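Local atomic coordinates of neural-cadherin (Drosophila melanogaster, PDB entry 3UBF), a protein that mediates calcium-dependent, homophilic cell-cell adhesion, the present chain being three consecutive extracellular cadherin repeats of its ectodomain. Residues Pro110-Leu119 / Arg202-Gln213; Phe214-Glu225 / Thr301-Val312. All blocks are in the same frame, centred on the assembly; numbering follows the deposited sequence.

Interaction 1: residues Pro110-Leu119 / Arg202-Gln213; sequences PLPMQAVVQL and RLSIVGGKRAPQ
Q114 lies flat on R210, its amide stacked 12° from the guanidinium plane with Q114 CD 3.3 Å from R210 NH1, while V206 CG2 lies over the arginine's other face. The opposite face of the Q114 amide meets that of Q213 (CD to CD, 3.4 Å), giving three stacked groups. At the guanidinium edge R210 NH2 donates in plane to A115 O (2.8 Å), which also accepts V206 N, and R210 NH1 and NH2 both hold S204 OG, itself hydrogen-bonded to E176. With CG between the backbone N and the carbonyl carbon (chi1 73°) and a bend at chi3, the chain of R210 curls back over the strand pair, R210 CG resting 3.5 Å from V116 CG1. A leucine here would probably strip S204 OG of two donors and leave the Q114 amide without one of its stacking partners, freer to turn. Q213 NE2 meets a lone pair of P112 O in an almost straight bond (2.9 Å, 174°). Opposite, M113, A115, V117, L203 and I205 face the buried core, where M113, A115 and L203 touch F128 and V117 touches T165; V117 CB lies 3.7 Å from I205 CG2. The P112 end is looser: water 2 links M113 N to R202 O, and P112 is exposed. Strands 113-117 and 202-207, first and last of one sheet, pair in parallel, as in the Greek-key beta sandwich of a cadherin repeat.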
loop_
_atom_site.group_PDB
_atom_site.type_symbol
_atom_site.label_atom_id
_atom_site.label_comp_id
_atom_site.label_asym_id
_atom_site.label_seq_id
_atom_site.Cartn_x
_atom_site.Cartn_y
_atom_site.Cartn_z
ATOM N N PRO A 110 10.052 6.537 5.986
ATOM C CA PRO A 110 8.886 7.003 6.747
ATOM C C PRO A 110 8.007 7.897 5.903
ATOM O O PRO A 110 8.444 8.371 4.850
ATOM C CB PRO A 110 9.508 7.851 7.857
ATOM C CG PRO A 110 10.970 7.492 7.860
ATOM C CD PRO A 110 11.283 7.197 6.445
ATOM N N LEU A 111 6.775 8.100 6.351
ATOM C CA LEU A 111 5.914 9.125 5.792
ATOM C C LEU A 111 5.795 10.219 6.839
ATOM O O LEU A 111 5.813 9.919 8.042
ATOM C CB LEU A 111 4.535 8.555 5.425
ATOM C CG LEU A 111 4.540 7.596 4.220
ATOM C CD1 LEU A 111 3.158 6.998 4.027
ATOM C CD2 LEU A 111 5.025 8.253 2.935
ATOM N N PRO A 112 5.691 11.490 6.405
ATOM C CA PRO A 112 5.677 11.969 5.017
ATOM C C PRO A 112 7.014 11.785 4.304
ATOM O O PRO A 112 8.073 11.709 4.945
ATOM C CB PRO A 112 5.366 13.467 5.154
ATOM C CG PRO A 112 4.785 13.625 6.517
ATOM C CD PRO A 112 5.477 12.595 7.357
ATOM N N MET A 113 6.941 11.712 2.983
ATOM C CA MET A 113 8.097 11.536 2.130
ATOM C C MET A 113 9.120 12.646 2.304
ATOM O O MET A 113 8.812 13.824 2.120
ATOM C CB MET A 113 7.644 11.463 0.677
ATOM C CG MET A 113 6.991 10.142 0.301
ATOM S SD MET A 113 6.229 10.237 -1.330
ATOM C CE MET A 113 5.422 8.637 -1.351
ATOM N N GLN A 114 10.338 12.255 2.667
ATOM C CA GLN A 114 11.410 13.206 2.902
ATOM C C GLN A 114 12.701 12.774 2.217
ATOM O O GLN A 114 13.065 11.609 2.238
ATOM C CB GLN A 114 11.625 13.427 4.398
ATOM C CG GLN A 114 10.499 14.222 5.021
ATOM C CD GLN A 114 10.691 14.570 6.477
ATOM O OE1 GLN A 114 9.824 15.209 7.064
ATOM N NE2 GLN A 114 11.810 14.152 7.076
ATOM N N ALA A 115 13.358 13.733 1.582
ATOM C CA ALA A 115 14.634 13.541 0.944
ATOM C C ALA A 115 15.468 14.793 1.180
ATOM O O ALA A 115 14.972 15.816 1.671
ATOM C CB ALA A 115 14.448 13.325 -0.536
ATOM N N VAL A 116 16.746 14.701 0.829
ATOM C CA VAL A 116 17.611 15.873 0.719
ATOM C C VAL A 116 18.168 15.928 -0.695
ATOM O O VAL A 116 18.256 14.901 -1.378
ATOM C CB VAL A 116 18.771 15.820 1.718
ATOM C CG1 VAL A 116 18.262 16.075 3.136
ATOM C CG2 VAL A 116 19.516 14.479 1.615
ATOM N N VAL A 117 18.542 17.121 -1.139
ATOM C CA VAL A 117 19.263 17.244 -2.400
ATOM C C VAL A 117 20.613 17.918 -2.183
ATOM O O VAL A 117 20.694 19.010 -1.618
ATOM C CB VAL A 117 18.444 17.999 -3.472
ATOM C CG1 VAL A 117 18.063 19.405 -2.995
ATOM C CG2 VAL A 117 19.218 18.065 -4.776
ATOM N N GLN A 118 21.666 17.245 -2.634
ATOM C CA GLN A 118 23.027 17.776 -2.670
ATOM C C GLN A 118 22.985 19.208 -3.225
ATOM O O GLN A 118 22.247 19.481 -4.176
ATOM C CB GLN A 118 23.845 16.880 -3.594
ATOM C CG GLN A 118 25.228 16.488 -3.110
ATOM C CD GLN A 118 26.191 16.200 -4.281
ATOM O OE1 GLN A 118 25.846 15.496 -5.249
ATOM N NE2 GLN A 118 27.397 16.751 -4.195
ATOM N N LEU A 119 23.751 20.128 -2.639
ATOM C CA LEU A 119 23.659 21.531 -3.051
ATOM C C LEU A 119 24.089 21.791 -4.490
ATOM O O LEU A 119 23.535 22.653 -5.166
ATOM C CB LEU A 119 24.436 22.446 -2.106
ATOM C CG LEU A 119 23.903 22.508 -0.677
ATOM C CD1 LEU A 119 24.609 23.594 0.113
ATOM C CD2 LEU A 119 22.368 22.701 -0.668
ATOM N N ARG A 202 2.847 14.321 -0.426
ATOM C CA ARG A 202 3.787 15.421 -0.421
ATOM C C ARG A 202 5.206 14.932 -0.189
ATOM O O ARG A 202 5.507 14.325 0.837
ATOM C CB ARG A 202 3.409 16.412 0.666
ATOM C CG ARG A 202 4.255 17.640 0.699
ATOM C CD ARG A 202 3.744 18.502 1.788
ATOM N NE ARG A 202 4.441 19.777 1.908
ATOM C CZ ARG A 202 5.552 19.974 2.612
ATOM N NH1 ARG A 202 6.145 18.960 3.237
ATOM N NH2 ARG A 202 6.074 21.195 2.678
ATOM N N LEU A 203 6.068 15.234 -1.155
ATOM C CA LEU A 203 7.488 14.934 -1.077
ATOM C C LEU A 203 8.249 16.231 -0.805
ATOM O O LEU A 203 8.183 17.211 -1.579
ATOM C CB LEU A 203 7.979 14.226 -2.347
ATOM C CG LEU A 203 9.496 14.072 -2.560
ATOM C CD1 LEU A 203 10.178 13.381 -1.385
ATOM C CD2 LEU A 203 9.801 13.340 -3.848
ATOM N N SER A 204 8.950 16.211 0.322
ATOM C CA SER A 204 9.738 17.324 0.801
ATOM C C SER A 204 11.207 17.022 0.562
ATOM O O SER A 204 11.737 16.052 1.107
ATOM C CB SER A 204 9.495 17.524 2.301
ATOM O OG SER A 204 10.624 18.141 2.896
ATOM N N ILE A 205 11.850 17.848 -0.262
ATOM C CA ILE A 205 13.274 17.714 -0.557
ATOM C C ILE A 205 13.967 18.968 -0.041
ATOM O O ILE A 205 13.615 20.075 -0.430
ATOM C CB ILE A 205 13.513 17.543 -2.074
ATOM C CG1 ILE A 205 12.681 16.375 -2.617
ATOM C CG2 ILE A 205 14.986 17.333 -2.367
ATOM C CD1 ILE A 205 12.521 16.369 -4.115
ATOM N N VAL A 206 14.908 18.794 0.880
ATOM C CA VAL A 206 15.563 19.928 1.523
ATOM C C VAL A 206 17.003 20.060 1.015
ATOM O O VAL A 206 17.726 19.067 0.917
ATOM C CB VAL A 206 15.498 19.825 3.072
ATOM C CG1 VAL A 206 16.349 20.909 3.753
ATOM C CG2 VAL A 206 14.070 19.941 3.552
ATOM N N GLY A 207 17.417 21.275 0.666
ATOM C CA GLY A 207 18.787 21.492 0.222
ATOM C C GLY A 207 19.815 21.045 1.254
ATOM O O GLY A 207 19.805 21.503 2.398
ATOM N N GLY A 208 20.687 20.125 0.841
ATOM C CA GLY A 208 21.901 19.782 1.579
ATOM C C GLY A 208 21.702 18.824 2.730
ATOM O O GLY A 208 22.135 17.667 2.675
ATOM N N LYS A 209 21.045 19.303 3.777
ATOM C CA LYS A 209 20.845 18.500 4.975
ATOM C C LYS A 209 19.529 18.861 5.651
ATOM O O LYS A 209 19.005 19.964 5.459
ATOM C CB LYS A 209 22.031 18.650 5.948
ATOM C CG LYS A 209 22.267 20.090 6.416
ATOM C CD LYS A 209 23.557 20.229 7.212
ATOM C CE LYS A 209 23.705 21.644 7.749
ATOM N NZ LYS A 209 24.750 21.753 8.813
ATOM N N ARG A 210 19.001 17.914 6.425
ATOM C CA ARG A 210 17.782 18.107 7.211
ATOM C C ARG A 210 17.877 17.151 8.391
ATOM O O ARG A 210 18.734 16.272 8.408
ATOM C CB ARG A 210 16.535 17.811 6.374
ATOM C CG ARG A 210 16.325 16.315 6.100
ATOM C CD ARG A 210 15.189 16.020 5.116
ATOM N NE ARG A 210 13.929 16.588 5.574
ATOM C CZ ARG A 210 12.930 16.961 4.780
ATOM N NH1 ARG A 210 11.816 17.479 5.316
ATOM N NH2 ARG A 210 13.045 16.814 3.458
ATOM N N ALA A 211 16.981 17.305 9.360
ATOM C CA ALA A 211 17.048 16.548 10.599
ATOM C C ALA A 211 16.532 15.132 10.422
ATOM O O ALA A 211 15.783 14.863 9.484
ATOM C CB ALA A 211 16.275 17.273 11.687
ATOM N N PRO A 212 16.917 14.219 11.330
ATOM C CA PRO A 212 16.485 12.833 11.244
ATOM C C PRO A 212 14.976 12.757 11.264
ATOM O O PRO A 212 14.324 13.637 11.850
ATOM C CB PRO A 212 17.017 12.210 12.543
ATOM C CG PRO A 212 18.050 13.119 13.030
ATOM C CD PRO A 212 17.635 14.477 12.588
ATOM N N GLN A 213 14.436 11.730 10.612
ATOM C CA GLN A 213 13.013 11.459 10.642
ATOM C C GLN A 213 12.791 10.078 11.231
ATOM O O GLN A 213 13.415 9.088 10.814
ATOM C CB GLN A 213 12.411 11.535 9.247
ATOM C CG GLN A 213 10.903 11.345 9.197
ATOM C CD GLN A 213 10.373 11.400 7.780
ATOM O OE1 GLN A 213 11.120 11.208 6.819
ATOM N NE2 GLN A 213 9.087 11.667 7.637
HETATM O O HOH W 1 10.697 10.240 4.561
HETATM O O HOH W 2 4.429 12.051 1.823
#

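Interaction 2: residues Phe214-Glu225 / Thr301-Val312. With ZN (zinc ion), chain O; ZN (zinc ion), chain S.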
loop_
_atom_site.group_PDB
_atom_site.type_symbol
_atom_site.label_atom_id
_atom_site.label_comp_id
_atom_site.label_asym_id
_atom_site.label_seq_id
_atom_site.Cartn_x
_atom_site.Cartn_y
_atom_site.Cartn_z
ATOM N N PHE A 214 11.896 10.026 12.209
ATOM C CA PHE A 214 11.532 8.778 12.835
ATOM C C PHE A 214 10.689 7.962 11.874
ATOM O O PHE A 214 9.978 8.523 11.041
ATOM C CB PHE A 214 10.794 9.040 14.146
ATOM C CG PHE A 214 11.699 9.415 15.284
ATOM C CD1 PHE A 214 11.808 10.739 15.691
ATOM C CD2 PHE A 214 12.444 8.443 15.950
ATOM C CE1 PHE A 214 12.654 11.102 16.757
ATOM C CE2 PHE A 214 13.304 8.794 17.021
ATOM C CZ PHE A 214 13.403 10.123 17.427
ATOM N N TYR A 215 10.785 6.638 11.981
ATOM C CA TYR A 215 10.024 5.726 11.112
ATOM C C TYR A 215 8.538 5.664 11.447
ATOM O O TYR A 215 7.744 5.150 10.666
ATOM C CB TYR A 215 10.678 4.340 11.056
ATOM C CG TYR A 215 11.720 4.277 9.968
ATOM C CD1 TYR A 215 13.063 4.538 10.243
ATOM C CD2 TYR A 215 11.357 4.007 8.645
ATOM C CE1 TYR A 215 14.013 4.510 9.245
ATOM C CE2 TYR A 215 12.298 3.976 7.640
ATOM C CZ TYR A 215 13.629 4.234 7.944
ATOM O OH TYR A 215 14.583 4.211 6.941
ATOM N N MET A 216 8.165 6.206 12.603
ATOM C CA MET A 216 6.756 6.442 12.938
ATOM C C MET A 216 6.597 7.873 13.484
ATOM O O MET A 216 7.483 8.359 14.204
ATOM C CB MET A 216 6.274 5.457 14.001
ATOM C CG MET A 216 6.744 4.039 13.812
ATOM S SD MET A 216 5.413 2.933 13.480
ATOM C CE MET A 216 4.331 3.294 14.867
ATOM N N PRO A 217 5.467 8.544 13.171
ATOM C CA PRO A 217 5.255 9.891 13.680
ATOM C C PRO A 217 4.989 9.917 15.189
ATOM O O PRO A 217 5.178 10.956 15.830
ATOM C CB PRO A 217 4.035 10.361 12.900
ATOM C CG PRO A 217 3.284 9.116 12.633
ATOM C CD PRO A 217 4.323 8.084 12.363
ATOM N N SER A 218 4.537 8.794 15.741
ATOM C CA SER A 218 4.491 8.589 17.189
ATOM C C SER A 218 4.580 7.110 17.518
ATOM O O SER A 218 4.298 6.258 16.686
ATOM C CB SER A 218 3.246 9.223 17.833
ATOM O OG SER A 218 2.047 8.570 17.444
ATOM N N TYR A 219 4.982 6.808 18.739
ATOM C CA TYR A 219 5.146 5.432 19.162
ATOM C C TYR A 219 4.309 5.147 20.385
ATOM O O TYR A 219 4.165 5.986 21.268
ATOM C CB TYR A 219 6.612 5.135 19.452
ATOM C CG TYR A 219 7.490 5.169 18.237
ATOM C CD1 TYR A 219 8.017 6.368 17.773
ATOM C CD2 TYR A 219 7.811 4.001 17.555
ATOM C CE1 TYR A 219 8.836 6.406 16.663
ATOM C CE2 TYR A 219 8.631 4.030 16.446
ATOM C CZ TYR A 219 9.133 5.241 16.005
ATOM O OH TYR A 219 9.937 5.287 14.902
ATOM N N GLU A 220 3.797 3.930 20.428
ATOM C CA GLU A 220 2.839 3.489 21.411
ATOM C C GLU A 220 3.233 2.056 21.754
ATOM O O GLU A 220 3.412 1.228 20.856
ATOM C CB GLU A 220 1.440 3.537 20.777
ATOM C CG GLU A 220 0.400 4.312 21.588
ATOM C CD GLU A 220 -0.485 5.257 20.733
ATOM O OE1 GLU A 220 -1.306 4.757 19.922
ATOM O OE2 GLU A 220 -0.363 6.507 20.891
ATOM N N ALA A 221 3.421 1.763 23.037
ATOM C CA ALA A 221 3.603 0.370 23.466
ATOM C C ALA A 221 2.637 0.050 24.586
ATOM O O ALA A 221 2.280 0.923 25.368
ATOM C CB ALA A 221 5.034 0.097 23.900
ATOM N N GLU A 222 2.215 -1.204 24.643
ATOM C CA GLU A 222 1.332 -1.693 25.678
ATOM C C GLU A 222 1.969 -2.920 26.308
ATOM O O GLU A 222 2.159 -3.933 25.651
ATOM C CB GLU A 222 -0.044 -2.039 25.103
ATOM C CG GLU A 222 -0.926 -2.817 26.085
ATOM C CD GLU A 222 -2.393 -2.855 25.685
ATOM O OE1 GLU A 222 -3.027 -1.770 25.616
ATOM O OE2 GLU A 222 -2.914 -3.975 25.463
ATOM N N ILE A 223 2.299 -2.828 27.590
ATOM C CA ILE A 223 3.015 -3.902 28.254
ATOM C C ILE A 223 2.347 -4.367 29.542
ATOM O O ILE A 223 1.799 -3.555 30.290
ATOM C CB ILE A 223 4.494 -3.539 28.488
ATOM C CG1 ILE A 223 4.631 -2.251 29.316
ATOM C CG2 ILE A 223 5.218 -3.437 27.124
ATOM C CD1 ILE A 223 5.986 -2.055 29.939
ATOM N N PRO A 224 2.361 -5.692 29.782
ATOM C CA PRO A 224 1.830 -6.195 31.032
ATOM C C PRO A 224 2.686 -5.773 32.216
ATOM O O PRO A 224 3.878 -5.479 32.075
ATOM C CB PRO A 224 1.866 -7.719 30.860
ATOM C CG PRO A 224 2.778 -7.973 29.746
ATOM C CD PRO A 224 2.693 -6.782 28.849
ATOM N N GLU A 225 2.038 -5.741 33.370
ATOM C CA GLU A 225 2.635 -5.425 34.648
ATOM C C GLU A 225 3.865 -6.274 34.941
ATOM O O GLU A 225 4.798 -5.812 35.608
ATOM C CB GLU A 225 1.573 -5.665 35.720
ATOM C CG GLU A 225 1.927 -5.230 37.115
ATOM C CD GLU A 225 0.990 -5.829 38.126
ATOM O OE1 GLU A 225 0.386 -6.872 37.808
ATOM O OE2 GLU A 225 0.845 -5.273 39.238
ATOM N N THR A 301 15.800 15.376 16.419
ATOM C CA THR A 301 14.364 15.289 16.252
ATOM C C THR A 301 13.790 14.513 17.429
ATOM O O THR A 301 14.411 13.559 17.906
ATOM C CB THR A 301 13.988 14.583 14.935
ATOM O OG1 THR A 301 14.587 15.288 13.839
ATOM C CG2 THR A 301 12.471 14.532 14.743
ATOM N N SER A 302 12.611 14.928 17.889
ATOM C CA SER A 302 11.906 14.211 18.942
ATOM C C SER A 302 10.593 13.576 18.490
ATOM O O SER A 302 9.988 13.989 17.507
ATOM C CB SER A 302 11.683 15.124 20.139
ATOM O OG SER A 302 12.891 15.237 20.866
ATOM N N VAL A 303 10.175 12.552 19.215
ATOM C CA VAL A 303 8.925 11.862 18.943
ATOM C C VAL A 303 8.303 11.423 20.270
ATOM O O VAL A 303 9.013 11.218 21.247
ATOM C CB VAL A 303 9.158 10.653 17.992
ATOM C CG1 VAL A 303 9.864 9.493 18.709
ATOM C CG2 VAL A 303 7.866 10.216 17.332
ATOM N N ASP A 304 6.982 11.302 20.313
ATOM C CA ASP A 304 6.312 10.818 21.523
ATOM C C ASP A 304 6.361 9.318 21.587
ATOM O O ASP A 304 6.137 8.629 20.585
ATOM C CB ASP A 304 4.846 11.223 21.566
ATOM C CG ASP A 304 4.659 12.704 21.557
ATOM O OD1 ASP A 304 5.286 13.397 22.393
ATOM O OD2 ASP A 304 3.870 13.172 20.702
ATOM N N LEU A 305 6.679 8.829 22.775
ATOM C CA LEU A 305 6.507 7.434 23.097
ATOM C C LEU A 305 5.523 7.343 24.266
ATOM O O LEU A 305 5.700 7.995 25.306
ATOM C CB LEU A 305 7.850 6.789 23.433
ATOM C CG LEU A 305 7.842 5.363 23.986
ATOM C CD1 LEU A 305 7.143 4.389 23.056
ATOM C CD2 LEU A 305 9.273 4.912 24.250
ATOM N N THR A 306 4.468 6.563 24.061
ATOM C CA THR A 306 3.467 6.351 25.076
ATOM C C THR A 306 3.517 4.883 25.473
ATOM O O THR A 306 3.426 3.997 24.613
ATOM C CB THR A 306 2.078 6.756 24.557
ATOM O OG1 THR A 306 2.129 8.122 24.127
ATOM C CG2 THR A 306 1.024 6.627 25.637
ATOM N N ILE A 307 3.697 4.620 26.766
ATOM C CA ILE A 307 3.690 3.249 27.258
ATOM C C ILE A 307 2.559 3.042 28.242
ATOM O O ILE A 307 2.523 3.649 29.312
ATOM C CB ILE A 307 5.040 2.833 27.895
ATOM C CG1 ILE A 307 6.187 3.056 26.897
ATOM C CG2 ILE A 307 4.972 1.381 28.388
ATOM C CD1 ILE A 307 7.557 2.675 27.414
ATOM N N ARG A 308 1.632 2.180 27.859
ATOM C CA ARG A 308 0.542 1.780 28.723
ATOM C C ARG A 308 0.856 0.458 29.412
ATOM O O ARG A 308 1.397 -0.469 28.803
ATOM C CB ARG A 308 -0.739 1.664 27.922
ATOM C CG ARG A 308 -1.250 2.993 27.406
ATOM C CD ARG A 308 -2.216 2.817 26.231
ATOM N NE ARG A 308 -2.997 4.030 25.971
ATOM C CZ ARG A 308 -2.680 4.968 25.079
ATOM N NH1 ARG A 308 -1.587 4.858 24.317
ATOM N NH2 ARG A 308 -3.473 6.023 24.939
ATOM N N VAL A 309 0.518 0.391 30.693
ATOM C CA VAL A 309 0.697 -0.805 31.483
ATOM C C VAL A 309 -0.671 -1.402 31.770
ATOM O O VAL A 309 -1.579 -0.710 32.239
ATOM C CB VAL A 309 1.438 -0.490 32.795
ATOM C CG1 VAL A 309 1.609 -1.748 33.659
ATOM C CG2 VAL A 309 2.792 0.132 32.485
ATOM N N THR A 310 -0.824 -2.683 31.449
ATOM C CA THR A 310 -2.047 -3.405 31.772
ATOM C C THR A 310 -1.811 -4.264 32.995
ATOM O O THR A 310 -0.681 -4.654 33.278
ATOM C CB THR A 310 -2.544 -4.296 30.607
ATOM O OG1 THR A 310 -1.620 -5.369 30.373
ATOM C CG2 THR A 310 -2.721 -3.477 29.344
ATOM N N ASP A 311 -2.876 -4.545 33.731
ATOM C CA ASP A 311 -2.775 -5.501 34.819
ATOM C C ASP A 311 -2.747 -6.918 34.279
ATOM O O ASP A 311 -3.212 -7.210 33.178
ATOM C CB ASP A 311 -3.930 -5.360 35.813
ATOM C CG ASP A 311 -3.557 -5.832 37.215
ATOM O OD1 ASP A 311 -2.413 -6.288 37.422
ATOM O OD2 ASP A 311 -4.412 -5.739 38.120
ATOM N N VAL A 312 -2.199 -7.803 35.087
ATOM C CA VAL A 312 -2.200 -9.205 34.769
ATOM C C VAL A 312 -2.912 -9.961 35.878
ATOM O O VAL A 312 -3.699 -10.863 35.600
ATOM C CB VAL A 312 -0.768 -9.722 34.569
ATOM C CG1 VAL A 312 -0.125 -10.123 35.917
ATOM C CG2 VAL A 312 -0.778 -10.877 33.563
HETATM ZN ZN ZN O . -1.120 -6.774 39.516
HETATM ZN ZN ZN S . -4.881 -7.069 39.521
HETATM O O HOH W 3 5.206 12.215 18.446
HETATM O O HOH W 4 2.608 8.319 21.524
HETATM O O HOH W 5 -3.924 -8.995 39.889
HETATM O O HOH W 6 0.769 -6.651 40.886
#
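F214, from edge strand 213-214 of the facing sheet, meets V303 near the start of the parallel pairing of strands 219-224 and 301-310, the first and last strands of one sheet in the next cadherin repeat. V303 CG1 sits squarely above the phenyl ring in a CH-pi contact, 3.6 Å from the F214 centroid, and also touches the Y219 ring. An unbroken ladder of backbone hydrogen bonds runs from Y219 N with D304 O to E225 N with T310 O. I223 packs on I307 and V309 toward F260 on the buried face; on the outer one E220 and R308 form only a long salt bridge (OE2 to NH1, 4.0 Å). At the far end E225, with CG anti to the backbone N (chi1 -173°), reaches out fully extended. Its CB lies 3.5 Å from T310 O; CG and CD carry the carboxylate to a zinc ion, which E225 OE1 binds at 2.3 Å and OE2 at 2.5 Å, while OE2 also accepts F277 N. D311 OD1, E278 and a water complete this site, which probably occupies a place where cadherins usually bind calcium. D311 bridges two metals, its OD2 binding a second zinc at 2.0 Å.

Overall arrangement
Interactions 1 and 2 repeat one element, the parallel pairing of a sheet's first and last strands, in two successive repeats, their centres about 26 Å apart. In both, one face of the strand pair feeds the hydrophobic core and the other mixes polar with apolar side chains. Their outer chemistry differs: in interaction 1 R210 and Q213, from the segment leading out of the repeat, sandwich the amide of Q114, whereas in interaction 2 the outer side chains are more exposed, and acidic residues gather zinc at the far end. The two contacts meet directly, P212 O probably hydrogen-bonded to T301 OG1 and P110 packed on Y215, so this junction rests on protein contacts, consistent with a calcium-free linker.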